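Local structure of farnesyl pyrophosphate synthetase (Staphylococcus aureus, 5H9D) at residues I49-F54 and I175-G180; F54-Q59 and T183-K188; R192-I197 and S296-G301; K290-I295 and L306-T311. The protein probably builds heptaprenyl diphosphate, a long isoprenoid chain, by magnesium-dependent head-to-tail condensation. All blocks are in the same frame, centred on the assembly; numbering follows the deposited sequence.

Interaction 1. Residues I49-F54 and I175-G180; sequences ILSSQF and ISTEVG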
loop_
_atom_site.group_PDB
_atom_site.type_symbol
_atom_site.label_atom_id
_atom_site.label_comp_id
_atom_site.label_asym_id
_atom_site.label_seq_id
_atom_site.Cartn_x
_atom_site.Cartn_y
_atom_site.Cartn_z
ATOM N N ILE A 49 -2.641 -19.086 -1.049
ATOM C CA ILE A 49 -2.656 -20.443 -1.594
ATOM C C ILE A 49 -3.331 -21.351 -0.527
ATOM O O ILE A 49 -4.411 -21.869 -0.763
ATOM C CB ILE A 49 -1.183 -20.948 -1.942
ATOM C CG1 ILE A 49 -0.794 -20.589 -3.385
ATOM C CG2 ILE A 49 -1.067 -22.470 -1.810
ATOM C CD1 ILE A 49 -0.283 -19.200 -3.546
ATOM N N LEU A 50 -2.709 -21.498 0.648
ATOM C CA LEU A 50 -3.235 -22.323 1.756
ATOM C C LEU A 50 -4.697 -22.099 2.108
ATOM O O LEU A 50 -5.431 -23.059 2.290
ATOM C CB LEU A 50 -2.412 -22.133 3.032
ATOM C CG LEU A 50 -1.361 -23.204 3.281
ATOM C CD1 LEU A 50 -0.831 -23.037 4.669
ATOM C CD2 LEU A 50 -1.973 -24.583 3.109
ATOM N N SER A 51 -5.108 -20.839 2.221
ATOM C CA SER A 51 -6.497 -20.502 2.522
ATOM C C SER A 51 -7.467 -21.022 1.471
ATOM O O SER A 51 -8.652 -21.124 1.731
ATOM C CB SER A 51 -6.694 -18.979 2.602
ATOM O OG SER A 51 -6.136 -18.441 3.781
ATOM N N SER A 52 -6.986 -21.336 0.281
ATOM C CA SER A 52 -7.897 -21.794 -0.745
ATOM C C SER A 52 -8.129 -23.290 -0.785
ATOM O O SER A 52 -9.049 -23.722 -1.453
ATOM C CB SER A 52 -7.439 -21.319 -2.120
ATOM O OG SER A 52 -6.350 -22.086 -2.579
ATOM N N GLN A 53 -7.325 -24.082 -0.080
ATOM C CA GLN A 53 -7.493 -25.547 -0.075
ATOM C C GLN A 53 -8.760 -26.077 0.653
ATOM O O GLN A 53 -9.085 -27.265 0.556
ATOM C CB GLN A 53 -6.262 -26.228 0.541
ATOM C CG GLN A 53 -4.928 -25.729 0.015
ATOM C CD GLN A 53 -4.743 -25.962 -1.461
ATOM O OE1 GLN A 53 -4.801 -27.098 -1.938
ATOM N NE2 GLN A 53 -4.507 -24.895 -2.195
ATOM N N PHE A 54 -9.464 -25.212 1.381
ATOM C CA PHE A 54 -10.671 -25.641 2.096
ATOM C C PHE A 54 -11.927 -25.186 1.334
ATOM O O PHE A 54 -13.013 -24.991 1.904
ATOM C CB PHE A 54 -10.633 -25.079 3.527
ATOM C CG PHE A 54 -9.348 -25.387 4.240
ATOM C CD1 PHE A 54 -9.174 -26.584 4.896
ATOM C CD2 PHE A 54 -8.267 -24.524 4.156
ATOM C CE1 PHE A 54 -7.939 -26.916 5.451
ATOM C CE2 PHE A 54 -7.037 -24.853 4.706
ATOM C CZ PHE A 54 -6.875 -26.050 5.353
ATOM N N ILE A 175 -6.914 -10.291 4.823
ATOM C CA ILE A 175 -7.382 -10.288 3.419
ATOM C C ILE A 175 -6.798 -11.482 2.644
ATOM O O ILE A 175 -7.469 -12.064 1.793
ATOM C CB ILE A 175 -6.967 -8.998 2.717
ATOM C CG1 ILE A 175 -7.787 -7.860 3.286
ATOM C CG2 ILE A 175 -7.102 -9.118 1.215
ATOM C CD1 ILE A 175 -7.197 -6.525 2.960
ATOM N N SER A 176 -5.559 -11.849 2.952
ATOM C CA SER A 176 -4.921 -12.965 2.269
ATOM C C SER A 176 -5.623 -14.277 2.586
ATOM O O SER A 176 -5.737 -15.156 1.730
ATOM C CB SER A 176 -3.452 -13.091 2.670
ATOM O OG SER A 176 -2.789 -11.858 2.537
ATOM N N THR A 177 -6.072 -14.438 3.820
ATOM C CA THR A 177 -6.740 -15.682 4.160
ATOM C C THR A 177 -8.213 -15.688 3.749
ATOM O O THR A 177 -8.721 -16.731 3.334
ATOM C CB THR A 177 -6.631 -15.982 5.647
ATOM O OG1 THR A 177 -6.925 -14.789 6.381
ATOM C CG2 THR A 177 -5.248 -16.487 5.986
ATOM N N GLU A 178 -8.873 -14.529 3.834
ATOM C CA GLU A 178 -10.299 -14.395 3.492
ATOM C C GLU A 178 -10.579 -14.580 2.005
ATOM O O GLU A 178 -11.386 -15.445 1.606
ATOM C CB GLU A 178 -10.818 -13.025 3.904
ATOM C CG GLU A 178 -12.312 -12.977 4.147
ATOM C CD GLU A 178 -12.798 -11.584 4.533
ATOM O OE1 GLU A 178 -12.084 -10.865 5.291
ATOM O OE2 GLU A 178 -13.909 -11.211 4.082
ATOM N N VAL A 179 -9.919 -13.743 1.209
ATOM C CA VAL A 179 -10.010 -13.754 -0.242
ATOM C C VAL A 179 -9.551 -15.108 -0.797
ATOM O O VAL A 179 -10.155 -15.681 -1.701
ATOM C CB VAL A 179 -9.106 -12.642 -0.826
ATOM C CG1 VAL A 179 -9.123 -12.692 -2.342
ATOM C CG2 VAL A 179 -9.554 -11.272 -0.311
ATOM N N GLY A 180 -8.481 -15.632 -0.239
ATOM C CA GLY A 180 -7.985 -16.900 -0.723
ATOM C C GLY A 180 -9.039 -17.991 -0.657
ATOM O O GLY A 180 -9.072 -18.897 -1.495
#

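Interaction 2. Residues F54-Q59 and T183-K188; sequences FGKDEQ and TSQSDK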
loop_
_atom_site.group_PDB
_atom_site.type_symbol
_atom_site.label_atom_id
_atom_site.label_comp_id
_atom_site.label_asym_id
_atom_site.label_seq_id
_atom_site.Cartn_x
_atom_site.Cartn_y
_atom_site.Cartn_z
ATOM N N PHE A 54 -9.464 -25.212 1.381
ATOM C CA PHE A 54 -10.671 -25.641 2.096
ATOM C C PHE A 54 -11.927 -25.186 1.334
ATOM O O PHE A 54 -13.013 -24.991 1.904
ATOM C CB PHE A 54 -10.633 -25.079 3.527
ATOM C CG PHE A 54 -9.348 -25.387 4.240
ATOM C CD1 PHE A 54 -9.174 -26.584 4.896
ATOM C CD2 PHE A 54 -8.267 -24.524 4.156
ATOM C CE1 PHE A 54 -7.939 -26.916 5.451
ATOM C CE2 PHE A 54 -7.037 -24.853 4.706
ATOM C CZ PHE A 54 -6.875 -26.050 5.353
ATOM N N GLY A 55 -11.763 -25.035 0.027
ATOM C CA GLY A 55 -12.861 -24.601 -0.801
ATOM C C GLY A 55 -13.325 -25.746 -1.657
ATOM O O GLY A 55 -13.455 -26.877 -1.188
ATOM N N LYS A 56 -13.577 -25.478 -2.925
ATOM C CA LYS A 56 -14.022 -26.558 -3.748
ATOM C C LYS A 56 -13.163 -26.783 -4.969
ATOM O O LYS A 56 -13.659 -27.235 -5.989
ATOM C CB LYS A 56 -15.494 -26.355 -4.131
ATOM C CG LYS A 56 -15.782 -25.316 -5.189
ATOM C CD LYS A 56 -17.203 -25.498 -5.720
ATOM C CE LYS A 56 -18.271 -24.947 -4.772
ATOM N NZ LYS A 56 -18.301 -25.549 -3.414
ATOM N N ASP A 57 -11.875 -26.467 -4.878
ATOM C CA ASP A 57 -10.987 -26.711 -6.013
ATOM C C ASP A 57 -10.017 -27.808 -5.556
ATOM O O ASP A 57 -9.361 -27.673 -4.516
ATOM C CB ASP A 57 -10.223 -25.429 -6.437
ATOM C CG ASP A 57 -11.155 -24.284 -6.926
ATOM O OD1 ASP A 57 -12.240 -24.550 -7.483
ATOM O OD2 ASP A 57 -10.787 -23.096 -6.776
ATOM N N GLU A 58 -9.934 -28.900 -6.315
ATOM C CA GLU A 58 -9.052 -30.006 -5.924
ATOM C C GLU A 58 -7.565 -29.707 -6.134
ATOM O O GLU A 58 -6.677 -30.498 -5.768
ATOM C CB GLU A 58 -9.434 -31.290 -6.670
ATOM C CG GLU A 58 -9.565 -31.146 -8.174
ATOM C CD GLU A 58 -9.483 -32.495 -8.898
ATOM O OE1 GLU A 58 -9.884 -32.550 -10.081
ATOM O OE2 GLU A 58 -9.005 -33.490 -8.297
ATOM N N GLN A 59 -7.319 -28.547 -6.729
ATOM C CA GLN A 59 -5.980 -28.066 -7.017
ATOM C C GLN A 59 -6.088 -26.538 -7.045
ATOM O O GLN A 59 -7.172 -25.992 -7.272
ATOM C CB GLN A 59 -5.515 -28.597 -8.376
ATOM C CG GLN A 59 -6.348 -28.087 -9.560
ATOM C CD GLN A 59 -5.521 -27.969 -10.847
ATOM O OE1 GLN A 59 -5.888 -27.241 -11.788
ATOM N NE2 GLN A 59 -4.396 -28.689 -10.889
ATOM N N THR A 183 -11.891 -17.246 -3.160
ATOM C CA THR A 183 -11.571 -17.500 -4.570
ATOM C C THR A 183 -11.928 -18.929 -5.007
ATOM O O THR A 183 -12.296 -19.148 -6.157
ATOM C CB THR A 183 -10.071 -17.257 -4.906
ATOM O OG1 THR A 183 -9.255 -18.208 -4.215
ATOM C CG2 THR A 183 -9.662 -15.866 -4.528
ATOM N N SER A 184 -11.814 -19.889 -4.089
ATOM C CA SER A 184 -12.105 -21.296 -4.389
ATOM C C SER A 184 -13.501 -21.687 -3.900
ATOM O O SER A 184 -13.791 -22.855 -3.622
ATOM C CB SER A 184 -11.046 -22.206 -3.748
ATOM O OG SER A 184 -11.030 -22.073 -2.344
ATOM N N GLN A 185 -14.356 -20.682 -3.789
ATOM C CA GLN A 185 -15.724 -20.873 -3.353
ATOM C C GLN A 185 -15.883 -21.696 -2.068
ATOM O O GLN A 185 -16.433 -22.795 -2.081
ATOM C CB GLN A 185 -16.536 -21.508 -4.486
ATOM C CG GLN A 185 -16.345 -20.827 -5.825
ATOM C CD GLN A 185 -17.508 -21.053 -6.777
ATOM O OE1 GLN A 185 -18.440 -20.236 -6.847
ATOM N NE2 GLN A 185 -17.467 -22.171 -7.507
ATOM N N SER A 186 -15.385 -21.167 -0.958
ATOM C CA SER A 186 -15.536 -21.837 0.325
ATOM C C SER A 186 -16.859 -21.291 0.873
ATOM O O SER A 186 -17.453 -20.406 0.244
ATOM C CB SER A 186 -14.367 -21.493 1.250
ATOM O OG SER A 186 -13.190 -22.174 0.849
ATOM N N ASP A 187 -17.326 -21.791 2.019
ATOM C CA ASP A 187 -18.599 -21.315 2.559
ATOM C C ASP A 187 -18.496 -20.380 3.741
ATOM O O ASP A 187 -17.525 -20.421 4.495
ATOM C CB ASP A 187 -19.509 -22.489 2.917
ATOM C CG ASP A 187 -18.738 -23.727 3.277
ATOM O OD1 ASP A 187 -17.827 -24.076 2.495
ATOM O OD2 ASP A 187 -19.049 -24.348 4.324
ATOM N N LYS A 188 -19.519 -19.541 3.885
ATOM C CA LYS A 188 -19.598 -18.554 4.946
ATOM C C LYS A 188 -18.723 -18.859 6.162
ATOM O O LYS A 188 -17.913 -18.028 6.558
ATOM C CB LYS A 188 -21.057 -18.377 5.394
ATOM C CG LYS A 188 -21.252 -17.334 6.525
ATOM C CD LYS A 188 -22.573 -17.528 7.310
ATOM C CE LYS A 188 -23.815 -17.253 6.446
ATOM N NZ LYS A 188 -25.088 -17.494 7.192
#

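Interaction 3. Residues R192-I197 and S296-G301; sequences RKLKMI and SELPDG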
loop_
_atom_site.group_PDB
_atom_site.type_symbol
_atom_site.label_atom_id
_atom_site.label_comp_id
_atom_site.label_asym_id
_atom_site.label_seq_id
_atom_site.Cartn_x
_atom_site.Cartn_y
_atom_site.Cartn_z
ATOM N N ARG A 192 -15.264 -17.218 7.144
ATOM C CA ARG A 192 -15.267 -16.468 8.385
ATOM C C ARG A 192 -14.167 -17.045 9.271
ATOM O O ARG A 192 -13.473 -16.318 9.982
ATOM C CB ARG A 192 -16.629 -16.585 9.071
ATOM C CG ARG A 192 -17.206 -15.240 9.500
ATOM C CD ARG A 192 -16.413 -14.618 10.637
ATOM N NE ARG A 192 -16.972 -14.942 11.947
ATOM C CZ ARG A 192 -17.044 -16.162 12.485
ATOM N NH1 ARG A 192 -16.588 -17.230 11.836
ATOM N NH2 ARG A 192 -17.576 -16.307 13.696
ATOM N N LYS A 193 -13.990 -18.357 9.194
ATOM C CA LYS A 193 -12.967 -19.027 9.978
ATOM C C LYS A 193 -11.566 -18.566 9.547
ATOM O O LYS A 193 -10.728 -18.213 10.370
ATOM C CB LYS A 193 -13.084 -20.541 9.804
ATOM C CG LYS A 193 -12.640 -21.311 11.012
ATOM C CD LYS A 193 -13.622 -21.057 12.131
ATOM C CE LYS A 193 -14.979 -21.784 11.878
ATOM N NZ LYS A 193 -14.846 -23.294 11.857
ATOM N N LEU A 194 -11.318 -18.569 8.246
ATOM C CA LEU A 194 -10.017 -18.161 7.747
ATOM C C LEU A 194 -9.800 -16.654 7.870
ATOM O O LEU A 194 -8.673 -16.201 8.074
ATOM C CB LEU A 194 -9.837 -18.676 6.323
ATOM C CG LEU A 194 -9.686 -20.208 6.369
ATOM C CD1 LEU A 194 -9.905 -20.819 4.991
ATOM C CD2 LEU A 194 -8.321 -20.559 6.907
ATOM N N LYS A 195 -10.869 -15.870 7.779
ATOM C CA LYS A 195 -10.703 -14.439 7.976
ATOM C C LYS A 195 -10.136 -14.249 9.402
ATOM O O LYS A 195 -9.140 -13.553 9.588
ATOM C CB LYS A 195 -12.039 -13.705 7.838
ATOM C CG LYS A 195 -11.928 -12.164 7.970
ATOM C CD LYS A 195 -13.055 -11.565 8.851
ATOM C CE LYS A 195 -14.432 -11.532 8.172
ATOM N NZ LYS A 195 -14.697 -10.275 7.366
ATOM N N MET A 196 -10.761 -14.882 10.395
ATOM C CA MET A 196 -10.298 -14.792 11.787
ATOM C C MET A 196 -8.912 -15.418 12.049
ATOM O O MET A 196 -8.104 -14.825 12.780
ATOM C CB MET A 196 -11.330 -15.403 12.761
ATOM C CG MET A 196 -12.625 -14.611 12.827
ATOM S SD MET A 196 -13.769 -15.251 14.000
ATOM C CE MET A 196 -13.342 -14.253 15.309
ATOM N N ILE A 197 -8.635 -16.594 11.468
ATOM C CA ILE A 197 -7.332 -17.246 11.645
ATOM C C ILE A 197 -6.230 -16.292 11.166
ATOM O O ILE A 197 -5.244 -16.027 11.879
ATOM C CB ILE A 197 -7.205 -18.528 10.812
ATOM C CG1 ILE A 197 -8.132 -19.611 11.366
ATOM C CG2 ILE A 197 -5.750 -18.994 10.808
ATOM C CD1 ILE A 197 -8.101 -20.882 10.601
ATOM N N SER A 296 -7.969 -25.917 14.095
ATOM C CA SER A 296 -8.364 -27.259 14.461
ATOM C C SER A 296 -9.790 -27.506 14.052
ATOM O O SER A 296 -10.110 -28.554 13.523
ATOM C CB SER A 296 -8.178 -27.430 15.950
ATOM O OG SER A 296 -6.819 -27.177 16.266
ATOM N N GLU A 297 -10.642 -26.520 14.265
ATOM C CA GLU A 297 -12.028 -26.649 13.885
ATOM C C GLU A 297 -12.227 -26.771 12.366
ATOM O O GLU A 297 -13.353 -26.709 11.873
ATOM C CB GLU A 297 -12.805 -25.464 14.457
ATOM C CG GLU A 297 -12.907 -25.515 15.983
ATOM C CD GLU A 297 -13.394 -24.213 16.620
ATOM O OE1 GLU A 297 -14.282 -23.530 16.039
ATOM O OE2 GLU A 297 -12.892 -23.887 17.726
ATOM N N LEU A 298 -11.139 -26.949 11.618
ATOM C CA LEU A 298 -11.220 -27.093 10.160
ATOM C C LEU A 298 -11.002 -28.563 9.749
ATOM O O LEU A 298 -10.326 -29.315 10.448
ATOM C CB LEU A 298 -10.155 -26.229 9.463
ATOM C CG LEU A 298 -10.334 -24.716 9.224
ATOM C CD1 LEU A 298 -8.985 -24.094 8.885
ATOM C CD2 LEU A 298 -11.341 -24.460 8.091
ATOM N N PRO A 299 -11.562 -28.982 8.598
ATOM C CA PRO A 299 -11.420 -30.356 8.097
ATOM C C PRO A 299 -9.980 -30.891 7.993
ATOM O O PRO A 299 -9.080 -30.224 7.462
ATOM C CB PRO A 299 -12.104 -30.296 6.725
ATOM C CG PRO A 299 -12.003 -28.860 6.348
ATOM C CD PRO A 299 -12.302 -28.155 7.632
ATOM N N ASP A 300 -9.785 -32.113 8.485
ATOM C CA ASP A 300 -8.481 -32.778 8.464
ATOM C C ASP A 300 -8.035 -33.096 7.056
ATOM O O ASP A 300 -8.841 -33.454 6.200
ATOM C CB ASP A 300 -8.545 -34.067 9.276
ATOM C CG ASP A 300 -8.912 -33.814 10.721
ATOM O OD1 ASP A 300 -7.999 -33.463 11.508
ATOM O OD2 ASP A 300 -10.113 -33.944 11.065
ATOM N N GLY A 301 -6.731 -32.978 6.834
ATOM C CA GLY A 301 -6.165 -33.229 5.519
ATOM C C GLY A 301 -4.797 -32.580 5.465
ATOM O O GLY A 301 -4.343 -32.064 6.490
#

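Interaction 4. Residues K290-I295 and L306-T311; sequences KALNLI and LLLSLT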
loop_
_atom_site.group_PDB
_atom_site.type_symbol
_atom_site.label_atom_id
_atom_site.label_comp_id
_atom_site.label_asym_id
_atom_site.label_seq_id
_atom_site.Cartn_x
_atom_site.Cartn_y
_atom_site.Cartn_z
ATOM N N LYS A 290 -5.296 -18.521 19.808
ATOM C CA LYS A 290 -6.602 -18.196 19.274
ATOM C C LYS A 290 -6.650 -18.659 17.824
ATOM O O LYS A 290 -7.709 -19.050 17.322
ATOM C CB LYS A 290 -6.893 -16.683 19.355
ATOM C CG LYS A 290 -7.720 -16.271 20.570
ATOM C CD LYS A 290 -7.896 -14.759 20.618
ATOM C CE LYS A 290 -8.902 -14.341 21.664
ATOM N NZ LYS A 290 -10.225 -15.016 21.445
ATOM N N ALA A 291 -5.504 -18.639 17.148
ATOM C CA ALA A 291 -5.495 -19.043 15.748
ATOM C C ALA A 291 -5.458 -20.554 15.606
ATOM O O ALA A 291 -6.150 -21.108 14.759
ATOM C CB ALA A 291 -4.318 -18.401 15.007
ATOM N N LEU A 292 -4.656 -21.221 16.437
ATOM C CA LEU A 292 -4.543 -22.681 16.400
ATOM C C LEU A 292 -5.844 -23.373 16.781
ATOM O O LEU A 292 -6.163 -24.432 16.265
ATOM C CB LEU A 292 -3.408 -23.127 17.305
ATOM C CG LEU A 292 -2.111 -22.831 16.554
ATOM C CD1 LEU A 292 -0.935 -22.773 17.481
ATOM C CD2 LEU A 292 -1.910 -23.919 15.517
ATOM N N ASN A 293 -6.603 -22.759 17.679
ATOM C CA ASN A 293 -7.881 -23.318 18.088
ATOM C C ASN A 293 -8.799 -23.405 16.863
ATOM O O ASN A 293 -9.389 -24.451 16.580
ATOM C CB ASN A 293 -8.529 -22.449 19.185
ATOM C CG ASN A 293 -9.976 -22.839 19.462
ATOM O OD1 ASN A 293 -10.271 -23.994 19.802
ATOM N ND2 ASN A 293 -10.887 -21.882 19.310
ATOM N N LEU A 294 -8.903 -22.302 16.137
ATOM C CA LEU A 294 -9.737 -22.229 14.946
ATOM C C LEU A 294 -9.226 -23.085 13.792
ATOM O O LEU A 294 -10.003 -23.489 12.933
ATOM C CB LEU A 294 -9.827 -20.779 14.472
ATOM C CG LEU A 294 -10.713 -19.814 15.254
ATOM C CD1 LEU A 294 -10.552 -18.432 14.683
ATOM C CD2 LEU A 294 -12.171 -20.244 15.141
ATOM N N ILE A 295 -7.928 -23.360 13.759
ATOM C CA ILE A 295 -7.400 -24.118 12.643
ATOM C C ILE A 295 -7.839 -25.552 12.833
ATOM O O ILE A 295 -8.083 -26.301 11.874
ATOM C CB ILE A 295 -5.827 -23.999 12.546
ATOM C CG1 ILE A 295 -5.432 -22.554 12.241
ATOM C CG2 ILE A 295 -5.275 -24.910 11.431
ATOM C CD1 ILE A 295 -3.947 -22.304 12.243
ATOM N N LEU A 306 -0.620 -28.173 6.922
ATOM C CA LEU A 306 0.327 -27.157 6.478
ATOM C C LEU A 306 0.086 -25.844 7.173
ATOM O O LEU A 306 1.017 -25.172 7.555
ATOM C CB LEU A 306 0.256 -26.990 4.953
ATOM C CG LEU A 306 0.978 -28.104 4.159
ATOM C CD1 LEU A 306 0.615 -28.058 2.685
ATOM C CD2 LEU A 306 2.474 -27.947 4.347
ATOM N N LEU A 307 -1.174 -25.488 7.348
ATOM C CA LEU A 307 -1.518 -24.257 8.036
ATOM C C LEU A 307 -1.061 -24.409 9.490
ATOM O O LEU A 307 -0.430 -23.500 10.022
ATOM C CB LEU A 307 -3.028 -24.024 7.935
ATOM C CG LEU A 307 -3.717 -22.700 8.264
ATOM C CD1 LEU A 307 -3.108 -21.560 7.514
ATOM C CD2 LEU A 307 -5.203 -22.848 7.897
ATOM N N LEU A 308 -1.360 -25.554 10.119
ATOM C CA LEU A 308 -0.944 -25.816 11.505
ATOM C C LEU A 308 0.572 -25.672 11.629
ATOM O O LEU A 308 1.080 -25.033 12.549
ATOM C CB LEU A 308 -1.353 -27.225 11.955
ATOM C CG LEU A 308 -2.784 -27.432 12.468
ATOM C CD1 LEU A 308 -3.228 -28.864 12.178
ATOM C CD2 LEU A 308 -2.859 -27.150 13.938
ATOM N N SER A 309 1.284 -26.279 10.690
ATOM C CA SER A 309 2.736 -26.203 10.649
ATOM C C SER A 309 3.219 -24.754 10.456
ATOM O O SER A 309 4.055 -24.263 11.206
ATOM C CB SER A 309 3.248 -27.068 9.504
ATOM O OG SER A 309 4.650 -26.961 9.392
ATOM N N LEU A 310 2.696 -24.076 9.440
ATOM C CA LEU A 310 3.082 -22.701 9.172
ATOM C C LEU A 310 2.704 -21.778 10.336
ATOM O O LEU A 310 3.464 -20.899 10.708
ATOM C CB LEU A 310 2.435 -22.203 7.871
ATOM C CG LEU A 310 2.679 -20.722 7.503
ATOM C CD1 LEU A 310 4.173 -20.476 7.255
ATOM C CD2 LEU A 310 1.876 -20.343 6.257
ATOM N N THR A 311 1.528 -21.968 10.912
ATOM C CA THR A 311 1.121 -21.131 12.033
ATOM C C THR A 311 1.997 -21.374 13.269
ATOM O O THR A 311 2.015 -20.555 14.198
ATOM C CB THR A 311 -0.331 -21.409 12.434
ATOM O OG1 THR A 311 -1.171 -21.167 11.311
ATOM C CG2 THR A 311 -0.763 -20.523 13.599
#

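Interaction 1. Residues I49-F54 and I175-G180
S51 and S52 lie against T177 and G180 with only peptide units as flat groups at the contact: no side-chain ring, carboxamide or carboxylate takes part. Methylene CB of S52 rests on the carbonyl oxygen of G180, and CB of S51 meets the carbonyl oxygen of T177. G180 brings no side chain, and its CA comes within 4.9 Å of the CA of S52, so the meeting is largely backbone against serine. The hydroxyls are engaged elsewhere. OG of S51, anti to its carbonyl carbon (chi1 -73°), bonds back to the F47 carbonyl, while OG1 of T177 goes to L194 O. S52 OG donates to I49 O at 2.7 Å, in the carbonyl plane and on a lone pair. The same oxygen takes S52 N at 2.8 Å, with a third, weak bond from Q53 NE2. The whole contact is buried. Around it, helix 62-85 receives I49 on A68 and S176 on L71, L50 leans on L306 and L307 of helix 302-315, and I175 and V179 face helix 127-150. The C-terminal part of helix 43-51 is thus set against the side of helix 158-183.

Interaction 2. Residues F54-Q59 and T183-K188
K56 and S184 make the firm bond between these two loops: the amide N of K56 donates to the carbonyl O of S184 at 2.7 Å, with 159° at the hydrogen and the donor almost in line with C=O. The same oxygen has CA of G55 at 3.4 Å, in a CA-H...O contact. Next to it the chains come within 4.0 Å, CA of G55 to CA of S186, a closeness that goes with the missing side chain of G55. OG of S186 sits 3.0 Å from F54 O, a weak link that is not settled, since A181 O is also within reach of the same hydroxyl. Outside this core, the K56 side chain passes obliquely over Q185. Its CG lies 3.9 Å from CB of Q185 and its CD 3.8 Å from NE2, so the lysine's methylenes do the touching. D57 turns its carboxylate to S184, OD2 against CB. Q185 adopts positive phi (50°), which bends the chain sharply between S184 and S186. Behind these residues, S184 OG holds S52 O, T183 OG1 holds G180 O, and the F54 ring packs on P303 and L194. Such a pairing of two interhelical loops ties the loop after helix 43-51 to the loop between helices 158-183 and 188-215 in this all-alpha prenyl synthase fold.

Interaction 3. Residues R192-I197 and S296-G301
K193 is the first residue of 192-197 to meet the loop, passing at about a right angle to the side chain of E297. Its chain bends at chi2, chi3 and chi4, and the folded lysine ends with NZ 3.7 Å from the carbonyl O of E297, without making a hydrogen bond. The carboxylate atom OE1 of E297 is 4.2 Å from NZ, beyond a salt bridge; E189, one turn earlier, offers NZ a further long and weak ion pair. Lower down the same side chain, CG of K193 lies 4.5 Å from CG of L298. L194 comes next. With CG anti to its carbonyl carbon (chi1 -70°), it brings CD2 to 4.1 Å from CD1 of L298, the two leucines crossing at about a right angle. One turn after K193, I197 reaches out with CG1 and CD1 extended (chi2 179°) and meets L298 tip to tip, CD1 to CD1 at 3.7 Å. L298 is therefore the loop residue that enters the hydrophobic layer, with L307 of helix 302-315 touching both it and L194. The loop around it, which leaves helix 276-296 at E297 and reaches the N-cap of the next helix at G301, is braced by K304, whose NZ bonds S296 O and L298 O and forms a salt bridge with D300. The chemistry implies an apolar anchor: L194, I197 and the aliphatic part of K193 hold L298, while the loosely matched charges of K193 and E297 would probably add only a modest electrostatic attraction.

Interaction 4. Residues K290-I295 and L306-T311
I295 is the bump that fills the hollow between L307, L308 and T311. Its CG2 methyl settles 3.7 Å from CG of L308, the two side chains sliding past each other in opposite directions, and on the other branch CD1 runs on to 4.0 Å from CG of L307. That same CD1 also meets T311 tip to tip. With CG1 anti to the carbonyl carbon (chi1 -65°) and CG2 anti to N, the isoleucine spreads its two branches over different parts of the facing helix. T311 returns the gesture: its CG2 methyl projects among A291, L292 and I295, 4.0 Å from CG of L292. At the flank, L292 and L308 cross obliquely and bring their CD2 methyls to 3.7 Å. The hydroxyl of T311 is satisfied within its own helix, donating to L307 O at 2.8 Å from 46° above the carbonyl plane; T311 N bonds to that oxygen too. Interlocking this way, the segments run almost antiparallel, at 171°, with axes 10.3 Å apart, so helices 276-296 and 302-315 form an antiparallel helical hairpin. On one side helix 188-215 closes in, with I197 against I295 and I201 against T311. Helix 43-51 packs on another flank of helix 302-315, where F47 touches L307 and L310, and L50 touches L306.

In the fold
All four contacts lie on the same side of the chain's centre, in one neighbourhood of the helical bundle. Centres are closest for interactions 3 and 4, about 8 Å, and for 1 and 2, about 9 Å; interactions 2 and 4 are about 18 Å apart. F54 lies in the segments of both interactions 1 and 2, though it makes contact only in interaction 2; its ring also touches P299, L194 and L307, reaching the other two. Along the chain the segments of interactions 1 and 2 alternate, as do those of 3 and 4. Helix 188-215 follows helix 158-183 and carries the connection from the first pair to the second. Residues from the early helix 43-51 and the final helix 302-315 are thereby brought together in one bundle.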